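Local coordinates for aspartate aminotransferase (Thermotoga maritima, PDB 1O4S), which uses pyridoxal 5'-phosphate to catalyse the reversible transfer of an amino group from L-aspartate to 2-oxoglutarate, giving oxaloacetate and L-glutamate, at residues T55-P58 against V59-E62; K34-I37 against K38-E41. All blocks are in the same frame, centred on the assembly; numbering follows the deposited sequence.

Contact 1: residues T55-P58 against V59-E62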
loop_
_atom_site.group_PDB
_atom_site.type_symbol
_atom_site.label_atom_id
_atom_site.label_comp_id
_atom_site.label_asym_id
_atom_site.label_seq_id
_atom_site.Cartn_x
_atom_site.Cartn_y
_atom_site.Cartn_z
ATOM N N THR B 55 -11.087 -6.775 -17.289
ATOM C CA THR B 55 -10.329 -5.596 -17.678
ATOM C C THR B 55 -10.553 -5.339 -19.169
ATOM O O THR B 55 -10.459 -6.266 -19.960
ATOM C CB THR B 55 -8.844 -5.849 -17.435
ATOM O OG1 THR B 55 -8.616 -6.018 -16.042
ATOM C CG2 THR B 55 -8.023 -4.657 -17.871
ATOM N N PRO B 56 -10.857 -4.113 -19.581
ATOM C CA PRO B 56 -11.054 -3.853 -21.006
ATOM C C PRO B 56 -9.866 -4.274 -21.837
ATOM O O PRO B 56 -8.743 -4.019 -21.454
ATOM C CB PRO B 56 -11.247 -2.345 -21.053
ATOM C CG PRO B 56 -11.837 -2.019 -19.740
ATOM C CD PRO B 56 -11.085 -2.902 -18.788
ATOM N N GLU B 57 -10.115 -4.910 -22.971
ATOM C CA GLU B 57 -9.043 -5.472 -23.745
ATOM C C GLU B 57 -7.987 -4.431 -24.155
ATOM O O GLU B 57 -6.835 -4.742 -24.186
ATOM C CB GLU B 57 -9.584 -6.236 -24.952
ATOM C CG GLU B 57 -8.555 -7.177 -25.607
ATOM C CD GLU B 57 -8.050 -8.285 -24.654
ATOM O OE1 GLU B 57 -7.060 -8.987 -25.003
ATOM O OE2 GLU B 57 -8.635 -8.467 -23.538
ATOM N N PRO B 58 -8.346 -3.197 -24.481
ATOM C CA PRO B 58 -7.294 -2.235 -24.832
ATOM C C PRO B 58 -6.325 -1.983 -23.691
ATOM O O PRO B 58 -5.154 -1.691 -23.955
ATOM C CB PRO B 58 -8.074 -0.979 -25.240
ATOM C CG PRO B 58 -9.400 -1.529 -25.666
ATOM C CD PRO B 58 -9.692 -2.631 -24.670
ATOM N N VAL B 59 -6.820 -2.085 -22.462
ATOM C CA VAL B 59 -6.011 -1.922 -21.274
ATOM C C VAL B 59 -5.072 -3.126 -21.127
ATOM O O VAL B 59 -3.900 -2.939 -20.898
ATOM C CB VAL B 59 -6.869 -1.762 -19.995
ATOM C CG1 VAL B 59 -5.968 -1.636 -18.723
ATOM C CG2 VAL B 59 -7.795 -0.564 -20.122
ATOM N N VAL B 60 -5.600 -4.339 -21.266
ATOM C CA VAL B 60 -4.768 -5.542 -21.307
ATOM C C VAL B 60 -3.659 -5.418 -22.358
ATOM O O VAL B 60 -2.476 -5.669 -22.074
ATOM C CB VAL B 60 -5.608 -6.777 -21.610
ATOM C CG1 VAL B 60 -4.732 -7.994 -21.861
ATOM C CG2 VAL B 60 -6.628 -7.051 -20.488
ATOM N N GLU B 61 -4.022 -5.015 -23.570
ATOM C CA GLU B 61 -3.057 -4.921 -24.674
ATOM C C GLU B 61 -1.924 -3.943 -24.384
ATOM O O GLU B 61 -0.766 -4.273 -24.632
ATOM C CB GLU B 61 -3.731 -4.564 -26.029
ATOM C CG GLU B 61 -4.648 -5.685 -26.517
ATOM C CD GLU B 61 -5.444 -5.377 -27.823
ATOM O OE1 GLU B 61 -5.560 -4.170 -28.246
ATOM O OE2 GLU B 61 -5.962 -6.369 -28.418
ATOM N N GLU B 62 -2.260 -2.752 -23.892
ATOM C CA GLU B 62 -1.239 -1.791 -23.449
ATOM C C GLU B 62 -0.328 -2.311 -22.325
ATOM O O GLU B 62 0.884 -2.088 -22.340
ATOM C CB GLU B 62 -1.910 -0.508 -23.008
ATOM C CG GLU B 62 -1.011 0.529 -22.381
ATOM C CD GLU B 62 0.026 1.096 -23.319
ATOM O OE1 GLU B 62 -0.090 0.904 -24.575
ATOM O OE2 GLU B 62 0.966 1.746 -22.769
#

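Contact 2: residues K34-I37 against K38-E41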
loop_
_atom_site.group_PDB
_atom_site.type_symbol
_atom_site.label_atom_id
_atom_site.label_comp_id
_atom_site.label_asym_id
_atom_site.label_seq_id
_atom_site.Cartn_x
_atom_site.Cartn_y
_atom_site.Cartn_z
ATOM N N LYS B 34 -18.160 -20.320 0.471
ATOM C CA LYS B 34 -17.061 -21.106 -0.127
ATOM C C LYS B 34 -17.107 -22.605 0.186
ATOM O O LYS B 34 -16.750 -23.420 -0.673
ATOM C CB LYS B 34 -15.695 -20.567 0.307
ATOM C CG LYS B 34 -15.395 -19.199 -0.260
ATOM C CD LYS B 34 -14.130 -18.564 0.359
ATOM C CE LYS B 34 -13.725 -17.274 -0.368
ATOM N NZ LYS B 34 -14.454 -16.069 0.165
ATOM N N ALA B 35 -17.531 -22.941 1.411
ATOM C CA ALA B 35 -17.672 -24.312 1.863
ATOM C C ALA B 35 -18.833 -25.028 1.171
ATOM O O ALA B 35 -18.748 -26.221 0.879
ATOM C CB ALA B 35 -17.885 -24.336 3.358
ATOM N N LEU B 36 -19.933 -24.312 0.961
ATOM C CA LEU B 36 -21.051 -24.851 0.194
ATOM C C LEU B 36 -20.638 -25.126 -1.268
ATOM O O LEU B 36 -20.959 -26.176 -1.823
ATOM C CB LEU B 36 -22.251 -23.905 0.261
ATOM C CG LEU B 36 -22.949 -23.869 1.624
ATOM C CD1 LEU B 36 -23.850 -22.655 1.732
ATOM C CD2 LEU B 36 -23.733 -25.156 1.892
ATOM N N ILE B 37 -19.891 -24.193 -1.860
ATOM C CA ILE B 37 -19.346 -24.379 -3.203
ATOM C C ILE B 37 -18.473 -25.639 -3.277
ATOM O O ILE B 37 -18.762 -26.551 -4.061
ATOM C CB ILE B 37 -18.620 -23.079 -3.676
ATOM C CG1 ILE B 37 -19.685 -22.075 -4.152
ATOM C CG2 ILE B 37 -17.591 -23.363 -4.791
ATOM C CD1 ILE B 37 -19.199 -20.659 -4.307
ATOM N N LYS B 38 -17.470 -25.736 -2.409
ATOM C CA LYS B 38 -16.567 -26.900 -2.399
ATOM C C LYS B 38 -17.235 -28.271 -2.170
ATOM O O LYS B 38 -16.613 -29.289 -2.452
ATOM C CB LYS B 38 -15.397 -26.692 -1.409
ATOM C CG LYS B 38 -14.223 -25.850 -1.986
ATOM C CD LYS B 38 -13.254 -25.314 -0.886
ATOM C CE LYS B 38 -11.762 -25.347 -1.308
ATOM N NZ LYS B 38 -11.137 -26.728 -1.203
ATOM N N LYS B 39 -18.474 -28.330 -1.684
ATOM C CA LYS B 39 -19.195 -29.623 -1.669
ATOM C C LYS B 39 -20.311 -29.769 -2.745
ATOM O O LYS B 39 -21.311 -30.471 -2.548
ATOM C CB LYS B 39 -19.697 -29.991 -0.253
ATOM C CG LYS B 39 -20.771 -29.099 0.373
ATOM C CD LYS B 39 -21.292 -29.726 1.696
ATOM C CE LYS B 39 -21.991 -28.698 2.605
ATOM N NZ LYS B 39 -22.808 -29.328 3.694
ATOM N N GLY B 40 -20.088 -29.131 -3.898
ATOM C CA GLY B 40 -20.975 -29.226 -5.052
ATOM C C GLY B 40 -22.322 -28.528 -4.948
ATOM O O GLY B 40 -23.279 -28.958 -5.568
ATOM N N GLU B 41 -22.411 -27.450 -4.186
ATOM C CA GLU B 41 -23.672 -26.728 -4.097
ATOM C C GLU B 41 -23.674 -25.540 -5.073
ATOM O O GLU B 41 -22.621 -24.927 -5.365
ATOM C CB GLU B 41 -23.949 -26.259 -2.667
ATOM C CG GLU B 41 -23.973 -27.371 -1.626
ATOM C CD GLU B 41 -25.262 -28.171 -1.624
ATOM O OE1 GLU B 41 -25.377 -29.099 -0.769
ATOM O OE2 GLU B 41 -26.162 -27.885 -2.461
#

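Contact 1: residues T55-P58 against V59-E62
The methyl group of T55 meets both valines of the first turn of helix 57-68: CG2 of T55 lies 3.8 Å from CG1 of V59 and equally close to CG2 of V60. This methyl stands anti to its own backbone N (chi1 -64° for OG1), and the hydroxyl is thereby turned from the valines to W253, whose NE1 is hydrogen-bonded to OG1. V59 uses its two branches separately, CG1 for the threonine and CG2 for the ring of P56, at 4.0 Å from P56 CB.

On the outer side, the carboxylate of E57 folds back over V60, with E57 OE2 3.9 Å from V60 CG2; a bend at chi2 (61°) brings it there. E61 runs out in extended form across E57, their carboxylate planes steeply inclined. With E57 OE1 and E61 OE2 4.4 Å apart, the two acids probably repel each other mildly.

Behind these side chains lies the start of the helix. P56 occupies the N-cap position, and its carbonyl O takes a nearly straight bond from V60 N, in the carbonyl plane, and a weak one from V59 N. The i to i+4 pattern continues with E61 N to E57 O at 2.9 Å and E62 N to P58 O at 3.1 Å. P58 lacks an amide hydrogen, which no i to i+4 bond would use here.

Around it, V59 packs on A286 and A290 of helix 281-290 and on the M250 loop; T55, just before the helix, touches V72 of the second subunit and hydrogen-bonds to that subunit through its backbone, at the dimer interface.

Contact 2: residues K34-I37 against K38-E41
L36 and E41 close a Schellman motif that ends helix 27-38, with G40 as its C-prime residue at positive phi (71°). Its two defining bonds run from E41 N to L36 O at 3.1 Å and from G40 N to I37 O at 2.9 Å, turning the chain out of the helix toward strand 44-45.

Among the backbone bonds, K38 N makes an almost straight i to i+4 bond to K34 O, 3.0 Å. One residue on, K39 N has only a weak bond to A35 O and a second to L36 O. The carbonyl of L36 is therefore gripped twice, by E41 N and K39 N, which approach from opposite faces of its plane; K39 N stands well above that plane, away from a lone pair.

Apolar contacts join the same residues. L36 and K39 lie side by side and point the same way, with K39 CE at 4.0 Å from L36 CD2. K39 CG, set between its backbone N and carbonyl carbon (chi1 66°), lies close to the carbonyl oxygens of A35 and L36, and from there the extended chain follows the leucine. L36 CB also meets E41 CB at 4.1 Å, and L36 and I37 both reach V43 beyond the turn.

Charged groups take little part across the turn itself. The side chain of E41 touches K349, while that of K38 runs back over the carbonyl of K34, its CB 3.6 Å from K34 O. At the turn, E41 CG comes within 3.2 Å of L36 O, beside the bond made by its own amide.

Contact 2 comes first along the chain, at the C-terminal end of helix 27-38, and contact 1 follows at the N-terminal start of helix 57-68. Between them lie the short strand 44-45, the outermost strand, within this chain, of the four-stranded mixed sheet, and G49, which by similarity binds L-aspartate. The two centres are 33 Å apart and the nearest atoms about 20 Å, so they do not touch. One closes a helix at the surface; the other opens one against helix 281-290 and the second subunit, with the side chain of T55 about 12 Å from bound pyridoxal phosphate. Together they flank, in sequence, the segment that holds G49, consistent with its passing the active site.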